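Local coordinates for FAD dependent oxidoreductase domain-containing protein (Deinococcus radiodurans R1, PDB 3C4N), which is of unknown function but binds ADP in this crystal and probably acts as an FAD-dependent oxidoreductase, at residues Leu123-Ala129 with Leu157-Asp163; Leu189-Thr193 with Arg203-Leu207; Leu246-His250 with Gln362-Ala367; Tyr254-Pro258 with Gly312-Leu317; Leu287-His293 with Glu316-Leu321. Residues are numbered along the deposited sequence.

The five contacts fall into two parts of the fold. Contacts 2 and 3 both reach the mixed sheet of the Rossmann-type nucleotide-binding part, with centres about 24 Å apart. Contact 2 lies nearest the ligand: the side chain of Thr-193 is about 6 Å from the bound ADP. In contact 3 the side chain of Gln-362 is about 10 Å from the bound ADP. Contacts 1, 4 and 5 reach the second mixed sheet. Contacts 4 and 5 share Glu-316 and Leu-317, with centres about 7 Å apart, and join through Arg-255 and Pro-289. Contact 1 lies far out, its centre about 47 Å from that of contact 2, across the centre of the chain.

Contact 1 (Leu123-Ala129 with Leu157-Asp163); sequences LLHLLPA and LPVARVD
Leu-123 to Leu-127 and Val-159 to Asp-163 pair as an antiparallel ladder in the second mixed sheet. A long, partly helical connection joins them, so this is not a tight hairpin. Their axes approach to 4.4 Å at 160°. The register sets Leu-123 against Asp-163, Leu-124 against Val-162 and Leu-127 against Val-159. Backbone hydrogen bonds carry the ladder. Leu-123 N to Asp-163 O is 3.2 Å, and Asp-163 N to Leu-123 O is 2.9 Å. His-125 N to Arg-161 O is 3.1 Å; Arg-161 N to His-125 O is weak, 3.3 Å. Leu-127 N to Val-159 O is the shortest, 2.7 Å. On one face Leu-126 CD1 meets Leu-157 CD1 at 3.6 Å and Leu-126 CD2 meets Ala-160 CB at 4.0 Å; both leucines are m,t. On the face of Leu-123 and His-125, Leu-127 CB lies 3.8 Å from Val-159 CG2. Strand 270-273 continues the sheet beyond Leu-124, strand 136-137 pairs with strand 159-163, and helix 138-141 covers Leu-124 and Leu-126.

Contact 2 (Leu189-Thr193 with Arg203-Leu207); sequences LLLNT and RLHRL
Leu-189 and Leu-190 end a strand that runs parallel to strand 64-67. Leu-189 does not reach 203-207. Leu-190 points toward that segment. Its CD2 lies 3.5 Å from Leu-204 CD1 and 4.2 Å from Arg-206 NH1, at the edge of the guanidinium. Leu-204 is m,t. Leu-191 turns away and packs on Leu-191 of the second subunit. Asn-192 has positive phi and psi (42/42), so the chain bends back here. Asn-192 also packs on its counterpart in the second subunit. Thr-193 returns to an extended backbone and lies nearest Arg-206, CA to CA 5.2 Å. With chi1 in the m well, its CG2 sits 3.7 Å from Leu-204 CB, 3.7 Å from Arg-206 CG and 3.1 Å from His-205 O. Thr-193 OG1 makes a very short 2.4 Å hydrogen bond to Leu-191 O. Thr-193 CA approaches His-205 O at 3.4 Å in a CA-H...O contact. Thr-193 belongs to the ADP pocket. Ala-195, two residues on and about 4 Å from the Leu-204 side chain, binds ADP. Strand 201-205 pairs antiparallel with strand 194-198. The chemistry is mainly apolar: the segments meet by side-chain packing beside the ADP pocket, while their backbone bonds go to other partners.

Contact 3 (Leu246-His250 with Gln362-Ala367); sequences LHTRH and QAEELA
This is a surface packing contact between a loop and a strand in the nucleotide-binding part of the fold. The loop Leu-246 to His-250 follows helix 236-244. It runs nearly antiparallel to Gln-362 to Ala-367, with end-to-end directions 168° apart. The backbones stay apart: the CA atoms of Leu-246 and Leu-366 are 7.3 Å from each other, so side chains bridge the gap. The strand residues are extended up to Glu-365, and the chain turns a corner at Leu-366 (phi/psi -75/-8). Apolar groups meet at this corner. Leu-246, rotamer m,t, places CD1 4.0 Å from Leu-366 CB and 4.5 Å from Ala-367 CB. Thr-248 has chi1 p, and its CG2 lies 3.9 Å from Leu-366 CD1, also on an m,t leucine. At the other end the side chains of His-250, Gln-362 and Glu-364 form a polar group. Strand 370-374 pairs antiparallel with strand 362-367 and touches Leu-246 and His-250, while Pro-237 of helix 236-244 packs on Thr-248 and His-250.

Contact 4 (Tyr254-Pro258 with Gly312-Leu317); sequences YRQFP and GLRREL
This contact joins strand 251-260 of the second mixed sheet to the N-terminus of helix 315-324, with Arg-314 at the N-cap position. Tyr-254 to Gln-256 are extended. The CA atoms of Gln-256 and Leu-313 are 7.4 Å apart. Gln-256 points toward the helix segment with chi1 m and chi2 t, and this places both ends of its amide on backbone partners. Its NE2 donates to Gly-312 O at 2.8 Å, and its OE1 accepts from Arg-314 N at 3.0 Å. So NE2 has a carbonyl acceptor and OE1 a backbone N-H donor. Tyr-254 N is bonded to Asp-295. Arg-314 also turns to Asp-295, in a salt bridge through NH1, and to Tyr-299 by a hydrogen bond. Arg-314 NH2 makes a charge-only pair with Glu-316 OE1 at 3.5 Å. The aliphatic part of Arg-314 lies at the edge of the Tyr-254 ring, CD to CD2 4.4 Å. Deeper in, Pro-258 CG packs on Leu-317 CD1 at 4.1 Å.

Contact 5 (Leu287-His293 with Glu316-Leu321); sequences LVPAIHH and ELLEDL
Leucines and a proline form the apolar centre where the helix segment Glu-316 to Leu-321 covers the end of strand 284-288. Leu-287 CD1 meets Leu-321 CD2 at 3.8 Å, and Leu-287 CD2 meets Leu-317 CD2 at 4.3 Å. Pro-289 CG packs on Leu-317 CD1 at 3.6 Å. Leu-287 is t,t, Leu-317 t,t and Leu-321 m,t. Pro-289 and Leu-317 are the closest pair of backbones, CA to CA 6.7 Å. One helical turn separates Leu-317 from Leu-321, with Leu-321 N to Leu-317 O at 2.9 Å, so both face the same strand. After Val-288 the chain leaves the strand, stays extended through Ile-291, then kinks at His-292 (phi/psi -82/-31). Farther out, water 1 accepts from Ala-290 N at 2.9 Å and donates weakly to Asp-320 OD2 at 3.2 Å. At the outer edge two histidines meet two acids spaced one turn apart. His-292, chi1 m, donates from NE2 to Asp-320 OD2 at 2.7 Å, in a well-aligned His-carboxylate hydrogen bond. His-293, chi1 p, donates weakly from NE2 to Glu-316 OE2 at 2.8 Å. Water 2 accepts from His-293 N at 3.2 Å and donates weakly to Glu-316 OE1 at 3.5 Å. The exposed edge pairs imidazole donors with carboxylates, so its strength may vary with protonation; the buried centre rests on apolar packing.

Contact 1 (Leu123-Ala129 with Leu157-Asp163)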
# COMPACT_ATOMS: atom_id res chain seq x y z
N LEU A 123 -13.63 31.67 -9.70
CA LEU A 123 -12.60 32.30 -8.89
C LEU A 123 -12.53 33.79 -9.19
O LEU A 123 -12.48 34.18 -10.35
CB LEU A 123 -11.24 31.63 -9.16
CG LEU A 123 -10.04 32.08 -8.34
CD1 LEU A 123 -8.98 30.99 -8.33
CD2 LEU A 123 -9.47 33.36 -8.92
N LEU A 124 -12.54 34.62 -8.15
CA LEU A 124 -12.49 36.07 -8.35
C LEU A 124 -11.20 36.67 -7.81
O LEU A 124 -10.86 36.44 -6.65
CB LEU A 124 -13.67 36.76 -7.67
CG LEU A 124 -15.10 36.27 -7.91
CD1 LEU A 124 -16.06 37.25 -7.26
CD2 LEU A 124 -15.39 36.16 -9.37
N HIS A 125 -10.50 37.44 -8.64
CA HIS A 125 -9.26 38.12 -8.24
C HIS A 125 -9.61 39.59 -7.95
O HIS A 125 -9.43 40.46 -8.80
CB HIS A 125 -8.22 38.05 -9.37
CG HIS A 125 -6.91 38.71 -9.05
ND1 HIS A 125 -6.75 39.60 -8.00
CD2 HIS A 125 -5.70 38.62 -9.65
CE1 HIS A 125 -5.50 40.03 -7.98
NE2 HIS A 125 -4.84 39.45 -8.97
N LEU A 126 -10.12 39.85 -6.75
CA LEU A 126 -10.51 41.19 -6.32
C LEU A 126 -9.42 42.24 -6.53
O LEU A 126 -8.25 42.01 -6.21
CB LEU A 126 -10.92 41.17 -4.84
CG LEU A 126 -12.00 40.14 -4.50
CD1 LEU A 126 -12.02 39.92 -2.99
CD2 LEU A 126 -13.35 40.61 -5.01
N LEU A 127 -9.81 43.39 -7.06
CA LEU A 127 -8.88 44.48 -7.34
C LEU A 127 -9.40 45.82 -6.84
O LEU A 127 -10.60 46.01 -6.69
CB LEU A 127 -8.64 44.56 -8.84
CG LEU A 127 -8.03 43.31 -9.46
CD1 LEU A 127 -8.32 43.28 -10.95
CD2 LEU A 127 -6.53 43.30 -9.18
N PRO A 128 -8.49 46.77 -6.58
CA PRO A 128 -8.85 48.11 -6.10
C PRO A 128 -9.39 49.00 -7.21
O PRO A 128 -10.52 48.83 -7.66
CB PRO A 128 -7.53 48.63 -5.53
CG PRO A 128 -6.52 48.02 -6.45
CD PRO A 128 -7.02 46.60 -6.58
N ALA A 129 -8.58 49.96 -7.65
CA ALA A 129 -8.97 50.87 -8.73
C ALA A 129 -9.40 50.06 -9.94
O ALA A 129 -8.57 49.45 -10.61
CB ALA A 129 -7.79 51.78 -9.09
N LEU A 157 -12.58 47.05 -2.77
CA LEU A 157 -12.39 45.98 -3.74
C LEU A 157 -13.63 45.95 -4.63
O LEU A 157 -14.36 44.96 -4.67
CB LEU A 157 -12.25 44.62 -3.03
CG LEU A 157 -10.96 44.33 -2.26
CD1 LEU A 157 -11.11 43.03 -1.48
CD2 LEU A 157 -9.78 44.24 -3.23
N PRO A 158 -13.87 47.04 -5.37
CA PRO A 158 -15.01 47.19 -6.27
C PRO A 158 -15.07 46.24 -7.46
O PRO A 158 -16.13 45.72 -7.80
CB PRO A 158 -14.90 48.65 -6.70
CG PRO A 158 -13.43 48.86 -6.76
CD PRO A 158 -12.96 48.19 -5.49
N VAL A 159 -13.92 46.02 -8.10
CA VAL A 159 -13.85 45.16 -9.27
C VAL A 159 -13.05 43.87 -9.08
O VAL A 159 -12.29 43.72 -8.11
CB VAL A 159 -13.26 45.93 -10.47
CG1 VAL A 159 -14.09 47.18 -10.75
CG2 VAL A 159 -11.80 46.30 -10.18
N ALA A 160 -13.20 42.94 -10.02
CA ALA A 160 -12.49 41.67 -9.96
C ALA A 160 -12.32 41.03 -11.34
O ALA A 160 -12.97 41.42 -12.31
CB ALA A 160 -13.23 40.70 -9.04
N ARG A 161 -11.43 40.05 -11.41
CA ARG A 161 -11.18 39.31 -12.64
C ARG A 161 -11.77 37.92 -12.38
O ARG A 161 -11.19 37.12 -11.64
CB ARG A 161 -9.66 39.22 -12.89
CG ARG A 161 -9.23 38.29 -14.03
CD ARG A 161 -8.85 39.05 -15.30
NE ARG A 161 -7.99 40.19 -15.01
CZ ARG A 161 -6.83 40.12 -14.35
NH1 ARG A 161 -6.38 38.95 -13.91
NH2 ARG A 161 -6.14 41.23 -14.10
N VAL A 162 -12.93 37.66 -12.96
CA VAL A 162 -13.61 36.38 -12.77
C VAL A 162 -13.12 35.26 -13.69
O VAL A 162 -12.82 35.51 -14.86
CB VAL A 162 -15.13 36.50 -13.01
CG1 VAL A 162 -15.81 35.18 -12.70
CG2 VAL A 162 -15.71 37.63 -12.18
N ASP A 163 -13.04 34.05 -13.17
CA ASP A 163 -12.64 32.89 -13.97
C ASP A 163 -13.75 31.86 -13.81
O ASP A 163 -13.80 31.13 -12.82
CB ASP A 163 -11.31 32.30 -13.50
CG ASP A 163 -11.04 30.92 -14.08
OD1 ASP A 163 -11.82 30.45 -14.93
OD2 ASP A 163 -10.04 30.29 -13.67

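Contact 2 (Leu189-Thr193 with Arg203-Leu207)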
# COMPACT_ATOMS: atom_id res chain seq x y z
N LEU A 189 5.00 -1.46 -3.77
CA LEU A 189 4.74 -0.41 -2.81
C LEU A 189 5.56 -0.58 -1.55
O LEU A 189 5.60 -1.66 -0.96
CB LEU A 189 3.25 -0.36 -2.46
CG LEU A 189 2.70 0.75 -1.54
CD1 LEU A 189 3.03 0.47 -0.09
CD2 LEU A 189 3.23 2.10 -1.98
N LEU A 190 6.22 0.49 -1.14
CA LEU A 190 7.04 0.46 0.05
C LEU A 190 6.71 1.73 0.83
O LEU A 190 6.96 2.84 0.36
CB LEU A 190 8.51 0.42 -0.35
CG LEU A 190 9.42 -0.57 0.36
CD1 LEU A 190 8.83 -1.97 0.31
CD2 LEU A 190 10.79 -0.54 -0.31
N LEU A 191 6.13 1.58 2.01
CA LEU A 191 5.79 2.73 2.83
C LEU A 191 6.72 2.82 4.03
O LEU A 191 7.55 1.94 4.25
CB LEU A 191 4.34 2.62 3.31
CG LEU A 191 3.29 2.50 2.21
CD1 LEU A 191 1.93 2.21 2.83
CD2 LEU A 191 3.24 3.77 1.39
N ASN A 192 6.56 3.89 4.81
CA ASN A 192 7.37 4.11 6.00
C ASN A 192 8.84 3.76 5.76
O ASN A 192 9.50 3.16 6.61
CB ASN A 192 6.81 3.29 7.16
CG ASN A 192 5.29 3.47 7.31
OD1 ASN A 192 4.50 2.60 6.91
ND2 ASN A 192 4.88 4.60 7.87
N THR A 193 9.34 4.15 4.59
CA THR A 193 10.71 3.88 4.18
C THR A 193 11.36 5.13 3.58
O THR A 193 10.85 5.75 2.64
CB THR A 193 10.74 2.78 3.13
OG1 THR A 193 9.79 1.76 3.48
CG2 THR A 193 12.11 2.16 3.03
N ARG A 203 19.02 3.17 -1.46
CA ARG A 203 19.25 2.53 -0.17
C ARG A 203 17.98 2.81 0.62
O ARG A 203 17.58 3.96 0.78
CB ARG A 203 20.46 3.14 0.53
CG ARG A 203 20.74 2.55 1.91
CD ARG A 203 21.89 3.28 2.61
NE ARG A 203 23.11 3.31 1.81
CZ ARG A 203 23.79 2.23 1.42
NH1 ARG A 203 23.36 1.02 1.76
NH2 ARG A 203 24.89 2.37 0.69
N LEU A 204 17.35 1.75 1.10
CA LEU A 204 16.10 1.85 1.85
C LEU A 204 16.28 1.68 3.34
O LEU A 204 16.79 0.65 3.80
CB LEU A 204 15.13 0.80 1.33
CG LEU A 204 14.99 0.80 -0.19
CD1 LEU A 204 14.25 -0.44 -0.63
CD2 LEU A 204 14.28 2.07 -0.64
N HIS A 205 15.84 2.67 4.11
CA HIS A 205 15.93 2.60 5.57
C HIS A 205 14.54 2.37 6.16
O HIS A 205 13.57 2.97 5.69
CB HIS A 205 16.52 3.89 6.13
CG HIS A 205 17.85 4.25 5.55
ND1 HIS A 205 17.99 4.78 4.29
CD2 HIS A 205 19.10 4.10 6.04
CE1 HIS A 205 19.27 4.92 4.01
NE2 HIS A 205 19.97 4.52 5.06
N ARG A 206 14.45 1.50 7.16
CA ARG A 206 13.19 1.19 7.85
C ARG A 206 13.41 1.10 9.36
O ARG A 206 14.44 1.55 9.88
CB ARG A 206 12.60 -0.14 7.36
CG ARG A 206 12.43 -0.20 5.84
CD ARG A 206 11.54 -1.33 5.31
NE ARG A 206 12.24 -2.57 5.13
CZ ARG A 206 12.51 -3.31 4.06
NH1 ARG A 206 12.18 -3.05 2.80
NH2 ARG A 206 13.17 -4.42 4.35
N LEU A 207 12.43 0.52 10.05
CA LEU A 207 12.46 0.33 11.50
C LEU A 207 11.57 -0.86 11.88
O LEU A 207 10.38 -0.86 11.56
CB LEU A 207 11.96 1.59 12.23
CG LEU A 207 12.82 2.85 12.12
CD1 LEU A 207 12.15 4.03 12.83
CD2 LEU A 207 14.18 2.58 12.74

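Contact 3 (Leu246-His250 with Gln362-Ala367)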
# COMPACT_ATOMS: atom_id res chain seq x y z
N LEU A 246 24.68 16.38 -6.62
CA LEU A 246 24.07 17.09 -7.73
C LEU A 246 23.44 18.41 -7.28
O LEU A 246 22.41 18.42 -6.60
CB LEU A 246 23.01 16.21 -8.39
CG LEU A 246 23.50 14.84 -8.88
CD1 LEU A 246 22.36 14.06 -9.49
CD2 LEU A 246 24.62 15.03 -9.89
N HIS A 247 24.08 19.51 -7.67
CA HIS A 247 23.62 20.85 -7.31
C HIS A 247 22.48 21.36 -8.19
O HIS A 247 22.45 21.10 -9.39
CB HIS A 247 24.79 21.83 -7.39
CG HIS A 247 26.00 21.39 -6.65
ND1 HIS A 247 26.00 21.17 -5.29
CD2 HIS A 247 27.26 21.12 -7.07
CE1 HIS A 247 27.20 20.79 -4.90
NE2 HIS A 247 27.98 20.74 -5.96
N THR A 248 21.53 22.07 -7.58
CA THR A 248 20.42 22.66 -8.31
C THR A 248 20.15 24.04 -7.70
O THR A 248 20.69 24.37 -6.64
CB THR A 248 19.11 21.81 -8.23
OG1 THR A 248 18.70 21.69 -6.86
CG2 THR A 248 19.32 20.43 -8.83
N ARG A 249 19.32 24.83 -8.37
CA ARG A 249 19.00 26.17 -7.90
C ARG A 249 17.63 26.21 -7.23
O ARG A 249 17.18 27.26 -6.77
CB ARG A 249 19.04 27.16 -9.07
CG ARG A 249 20.11 26.85 -10.12
CD ARG A 249 20.62 28.11 -10.82
NE ARG A 249 21.47 28.85 -9.90
CZ ARG A 249 22.78 29.03 -10.05
NH1 ARG A 249 23.43 28.54 -11.10
NH2 ARG A 249 23.46 29.66 -9.10
N HIS A 250 16.96 25.06 -7.16
CA HIS A 250 15.63 25.00 -6.56
C HIS A 250 15.57 25.40 -5.09
O HIS A 250 16.51 25.18 -4.33
CB HIS A 250 15.06 23.60 -6.74
CG HIS A 250 15.13 23.11 -8.15
ND1 HIS A 250 15.73 21.92 -8.50
CD2 HIS A 250 14.70 23.66 -9.31
CE1 HIS A 250 15.67 21.76 -9.80
NE2 HIS A 250 15.04 22.80 -10.32
N GLN A 362 7.67 21.01 -13.02
CA GLN A 362 8.66 20.69 -14.04
C GLN A 362 9.40 19.40 -13.72
O GLN A 362 9.32 18.87 -12.61
CB GLN A 362 9.69 21.82 -14.16
CG GLN A 362 10.49 22.06 -12.86
CD GLN A 362 11.75 22.89 -13.05
OE1 GLN A 362 11.70 24.10 -13.34
NE2 GLN A 362 12.91 22.25 -12.89
N ALA A 363 10.14 18.90 -14.69
CA ALA A 363 10.93 17.70 -14.50
C ALA A 363 12.27 17.91 -15.23
O ALA A 363 12.39 18.75 -16.12
CB ALA A 363 10.20 16.50 -15.07
N GLU A 364 13.29 17.15 -14.85
CA GLU A 364 14.56 17.28 -15.51
C GLU A 364 15.40 16.04 -15.22
O GLU A 364 15.23 15.41 -14.18
CB GLU A 364 15.26 18.55 -15.02
CG GLU A 364 15.74 18.49 -13.58
CD GLU A 364 16.14 19.85 -13.04
OE1 GLU A 364 16.94 20.57 -13.69
OE2 GLU A 364 15.65 20.20 -11.94
N GLU A 365 16.27 15.68 -16.14
CA GLU A 365 17.12 14.53 -15.92
C GLU A 365 18.49 15.08 -15.52
O GLU A 365 19.25 15.55 -16.36
CB GLU A 365 17.21 13.68 -17.21
CG GLU A 365 17.80 12.29 -16.99
CD GLU A 365 17.97 11.48 -18.28
OE1 GLU A 365 18.08 12.08 -19.38
OE2 GLU A 365 18.02 10.22 -18.20
N LEU A 366 18.77 15.04 -14.22
CA LEU A 366 20.02 15.54 -13.65
C LEU A 366 21.22 14.63 -13.90
O LEU A 366 22.36 14.99 -13.61
CB LEU A 366 19.86 15.74 -12.14
CG LEU A 366 18.78 16.74 -11.71
CD1 LEU A 366 18.69 16.81 -10.17
CD2 LEU A 366 19.11 18.09 -12.29
N ALA A 367 20.95 13.46 -14.45
CA ALA A 367 21.98 12.49 -14.75
C ALA A 367 21.30 11.33 -15.44
O ALA A 367 20.09 11.15 -15.34
CB ALA A 367 22.66 12.03 -13.48

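Contact 4 (Tyr254-Pro258 with Gly312-Leu317)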
# COMPACT_ATOMS: atom_id res chain seq x y z
N TYR A 254 7.98 27.56 3.28
CA TYR A 254 7.04 27.00 4.23
C TYR A 254 5.81 27.87 4.22
O TYR A 254 5.87 29.08 4.48
CB TYR A 254 7.60 26.98 5.64
CG TYR A 254 6.66 26.33 6.63
CD1 TYR A 254 6.37 24.97 6.55
CD2 TYR A 254 6.12 27.06 7.68
CE1 TYR A 254 5.56 24.35 7.51
CE2 TYR A 254 5.31 26.45 8.63
CZ TYR A 254 5.04 25.10 8.55
OH TYR A 254 4.32 24.50 9.54
N ARG A 255 4.69 27.24 3.92
CA ARG A 255 3.42 27.94 3.84
C ARG A 255 2.43 27.32 4.80
O ARG A 255 2.29 26.10 4.87
CB ARG A 255 2.90 27.87 2.42
CG ARG A 255 1.55 28.50 2.21
CD ARG A 255 1.02 28.08 0.85
NE ARG A 255 0.95 29.19 -0.08
CZ ARG A 255 0.78 29.05 -1.39
NH1 ARG A 255 0.66 27.84 -1.91
NH2 ARG A 255 0.70 30.13 -2.16
N GLN A 256 1.73 28.18 5.53
CA GLN A 256 0.75 27.75 6.49
C GLN A 256 -0.64 27.89 5.88
O GLN A 256 -0.83 28.69 4.96
CB GLN A 256 0.86 28.61 7.75
CG GLN A 256 2.27 28.65 8.32
CD GLN A 256 2.38 29.55 9.54
OE1 GLN A 256 2.24 30.78 9.44
NE2 GLN A 256 2.62 28.94 10.69
N PHE A 257 -1.61 27.12 6.37
CA PHE A 257 -2.96 27.19 5.84
C PHE A 257 -4.01 27.38 6.93
O PHE A 257 -4.92 26.56 7.09
CB PHE A 257 -3.28 25.93 5.03
CG PHE A 257 -2.26 25.60 3.97
CD1 PHE A 257 -1.07 24.98 4.31
CD2 PHE A 257 -2.51 25.90 2.64
CE1 PHE A 257 -0.13 24.64 3.33
CE2 PHE A 257 -1.58 25.57 1.65
CZ PHE A 257 -0.39 24.94 1.99
N PRO A 258 -3.90 28.47 7.70
CA PRO A 258 -4.88 28.71 8.77
C PRO A 258 -6.31 28.73 8.25
O PRO A 258 -6.57 29.15 7.12
CB PRO A 258 -4.44 30.05 9.36
CG PRO A 258 -3.74 30.72 8.23
CD PRO A 258 -2.96 29.61 7.58
N GLY A 312 0.41 31.74 16.03
CA GLY A 312 1.07 30.67 15.30
C GLY A 312 1.44 31.00 13.86
O GLY A 312 2.05 30.17 13.19
N LEU A 313 1.07 32.19 13.40
CA LEU A 313 1.34 32.65 12.04
C LEU A 313 2.68 33.38 11.91
O LEU A 313 3.04 34.17 12.79
CB LEU A 313 0.21 33.56 11.57
CG LEU A 313 -1.18 32.94 11.37
CD1 LEU A 313 -1.68 32.32 12.65
CD2 LEU A 313 -2.16 34.00 10.88
N ARG A 314 3.40 33.13 10.82
CA ARG A 314 4.68 33.79 10.59
C ARG A 314 4.50 35.29 10.47
O ARG A 314 3.44 35.77 10.06
CB ARG A 314 5.34 33.28 9.31
CG ARG A 314 5.49 31.78 9.25
CD ARG A 314 6.61 31.34 8.35
NE ARG A 314 6.57 31.83 7.02
CZ ARG A 314 7.54 32.29 6.23
NH1 ARG A 314 8.82 32.40 6.56
NH2 ARG A 314 7.14 32.59 5.01
N ARG A 315 5.55 36.02 10.83
CA ARG A 315 5.53 37.47 10.79
C ARG A 315 5.03 37.98 9.43
O ARG A 315 4.17 38.86 9.36
CB ARG A 315 6.94 38.01 11.09
CG ARG A 315 7.13 39.52 10.94
CD ARG A 315 8.61 39.91 11.12
NE ARG A 315 9.51 39.11 10.29
CZ ARG A 315 9.61 39.21 8.96
NH1 ARG A 315 8.87 40.09 8.30
NH2 ARG A 315 10.43 38.40 8.30
N GLU A 316 5.53 37.39 8.35
CA GLU A 316 5.12 37.81 7.03
C GLU A 316 3.63 37.66 6.75
O GLU A 316 3.03 38.53 6.11
CB GLU A 316 5.92 37.07 5.97
CG GLU A 316 7.35 37.54 5.92
CD GLU A 316 8.03 37.13 4.64
OE1 GLU A 316 8.22 35.91 4.45
OE2 GLU A 316 8.35 38.02 3.83
N LEU A 317 3.04 36.57 7.22
CA LEU A 317 1.61 36.35 7.01
C LEU A 317 0.85 37.39 7.83
O LEU A 317 -0.14 37.96 7.37
CB LEU A 317 1.21 34.94 7.45
CG LEU A 317 0.03 34.31 6.70
CD1 LEU A 317 -0.45 33.08 7.47
CD2 LEU A 317 -1.10 35.29 6.53

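Contact 5 (Leu287-His293 with Glu316-Leu321)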
# COMPACT_ATOMS: atom_id res chain seq x y z
N LEU A 287 -7.33 29.58 4.38
CA LEU A 287 -6.53 30.72 3.94
C LEU A 287 -5.22 30.23 3.31
O LEU A 287 -4.45 29.52 3.96
CB LEU A 287 -6.29 31.65 5.14
CG LEU A 287 -5.72 33.05 4.94
CD1 LEU A 287 -6.06 33.96 6.11
CD2 LEU A 287 -4.22 32.93 4.76
N VAL A 288 -4.98 30.59 2.05
CA VAL A 288 -3.76 30.19 1.32
C VAL A 288 -2.87 31.42 1.09
O VAL A 288 -3.00 32.13 0.10
CB VAL A 288 -4.12 29.53 -0.05
CG1 VAL A 288 -2.86 28.98 -0.72
CG2 VAL A 288 -5.12 28.42 0.16
N PRO A 289 -1.92 31.66 2.02
CA PRO A 289 -1.02 32.81 1.92
C PRO A 289 -0.21 32.85 0.62
O PRO A 289 -0.04 31.84 -0.06
CB PRO A 289 -0.11 32.65 3.14
CG PRO A 289 -0.94 31.86 4.10
CD PRO A 289 -1.58 30.83 3.18
N ALA A 290 0.27 34.04 0.29
CA ALA A 290 1.07 34.20 -0.90
C ALA A 290 2.51 33.90 -0.48
O ALA A 290 2.86 34.00 0.70
CB ALA A 290 0.96 35.63 -1.40
N ILE A 291 3.32 33.48 -1.44
CA ILE A 291 4.72 33.19 -1.18
C ILE A 291 5.47 34.36 -1.81
O ILE A 291 5.53 34.48 -3.03
CB ILE A 291 5.19 31.88 -1.84
CG1 ILE A 291 4.22 30.74 -1.49
CG2 ILE A 291 6.60 31.52 -1.37
CD1 ILE A 291 4.09 30.44 -0.01
N HIS A 292 6.03 35.22 -0.96
CA HIS A 292 6.75 36.38 -1.43
C HIS A 292 8.17 36.03 -1.81
O HIS A 292 8.74 36.63 -2.72
CB HIS A 292 6.77 37.45 -0.34
CG HIS A 292 5.41 37.86 0.11
ND1 HIS A 292 4.49 38.42 -0.75
CD2 HIS A 292 4.81 37.78 1.31
CE1 HIS A 292 3.37 38.66 -0.09
NE2 HIS A 292 3.54 38.29 1.16
N HIS A 293 8.72 35.03 -1.13
CA HIS A 293 10.09 34.61 -1.39
C HIS A 293 10.37 33.24 -0.79
O HIS A 293 9.57 32.71 -0.04
CB HIS A 293 11.05 35.63 -0.79
CG HIS A 293 10.86 35.83 0.69
ND1 HIS A 293 11.19 34.86 1.61
CD2 HIS A 293 10.33 36.86 1.39
CE1 HIS A 293 10.87 35.29 2.82
NE2 HIS A 293 10.35 36.49 2.72
N GLU A 316 5.53 37.39 8.35
CA GLU A 316 5.12 37.81 7.03
C GLU A 316 3.63 37.66 6.75
O GLU A 316 3.03 38.53 6.11
CB GLU A 316 5.92 37.07 5.97
CG GLU A 316 7.35 37.54 5.92
CD GLU A 316 8.03 37.13 4.64
OE1 GLU A 316 8.22 35.91 4.45
OE2 GLU A 316 8.35 38.02 3.83
N LEU A 317 3.04 36.57 7.22
CA LEU A 317 1.61 36.35 7.01
C LEU A 317 0.85 37.39 7.83
O LEU A 317 -0.14 37.96 7.37
CB LEU A 317 1.21 34.94 7.45
CG LEU A 317 0.03 34.31 6.70
CD1 LEU A 317 -0.45 33.08 7.47
CD2 LEU A 317 -1.10 35.29 6.53
N LEU A 318 1.32 37.63 9.05
CA LEU A 318 0.71 38.60 9.95
C LEU A 318 0.65 39.97 9.27
O LEU A 318 -0.39 40.62 9.27
CB LEU A 318 1.52 38.70 11.24
CG LEU A 318 1.04 38.01 12.52
CD1 LEU A 318 -0.06 36.98 12.22
CD2 LEU A 318 2.23 37.35 13.19
N GLU A 319 1.76 40.39 8.70
CA GLU A 319 1.82 41.69 8.03
C GLU A 319 0.84 41.72 6.87
O GLU A 319 0.10 42.69 6.71
CB GLU A 319 3.24 41.96 7.51
CG GLU A 319 4.35 41.70 8.52
CD GLU A 319 5.71 42.12 8.01
OE1 GLU A 319 6.02 41.85 6.83
OE2 GLU A 319 6.48 42.71 8.78
N ASP A 320 0.83 40.67 6.06
CA ASP A 320 -0.07 40.60 4.91
C ASP A 320 -1.51 40.80 5.38
O ASP A 320 -2.25 41.61 4.81
CB ASP A 320 0.06 39.24 4.19
CG ASP A 320 1.31 39.15 3.31
OD1 ASP A 320 1.63 40.13 2.61
OD2 ASP A 320 1.96 38.08 3.31
N LEU A 321 -1.91 40.06 6.41
CA LEU A 321 -3.25 40.16 6.97
C LEU A 321 -3.57 41.60 7.36
O LEU A 321 -4.63 42.13 7.01
CB LEU A 321 -3.38 39.25 8.20
CG LEU A 321 -3.24 37.74 7.99
CD1 LEU A 321 -3.29 37.06 9.34
CD2 LEU A 321 -4.34 37.22 7.09
O HOH W 1 -0.33 36.48 1.72
O HOH W 2 7.05 34.49 1.53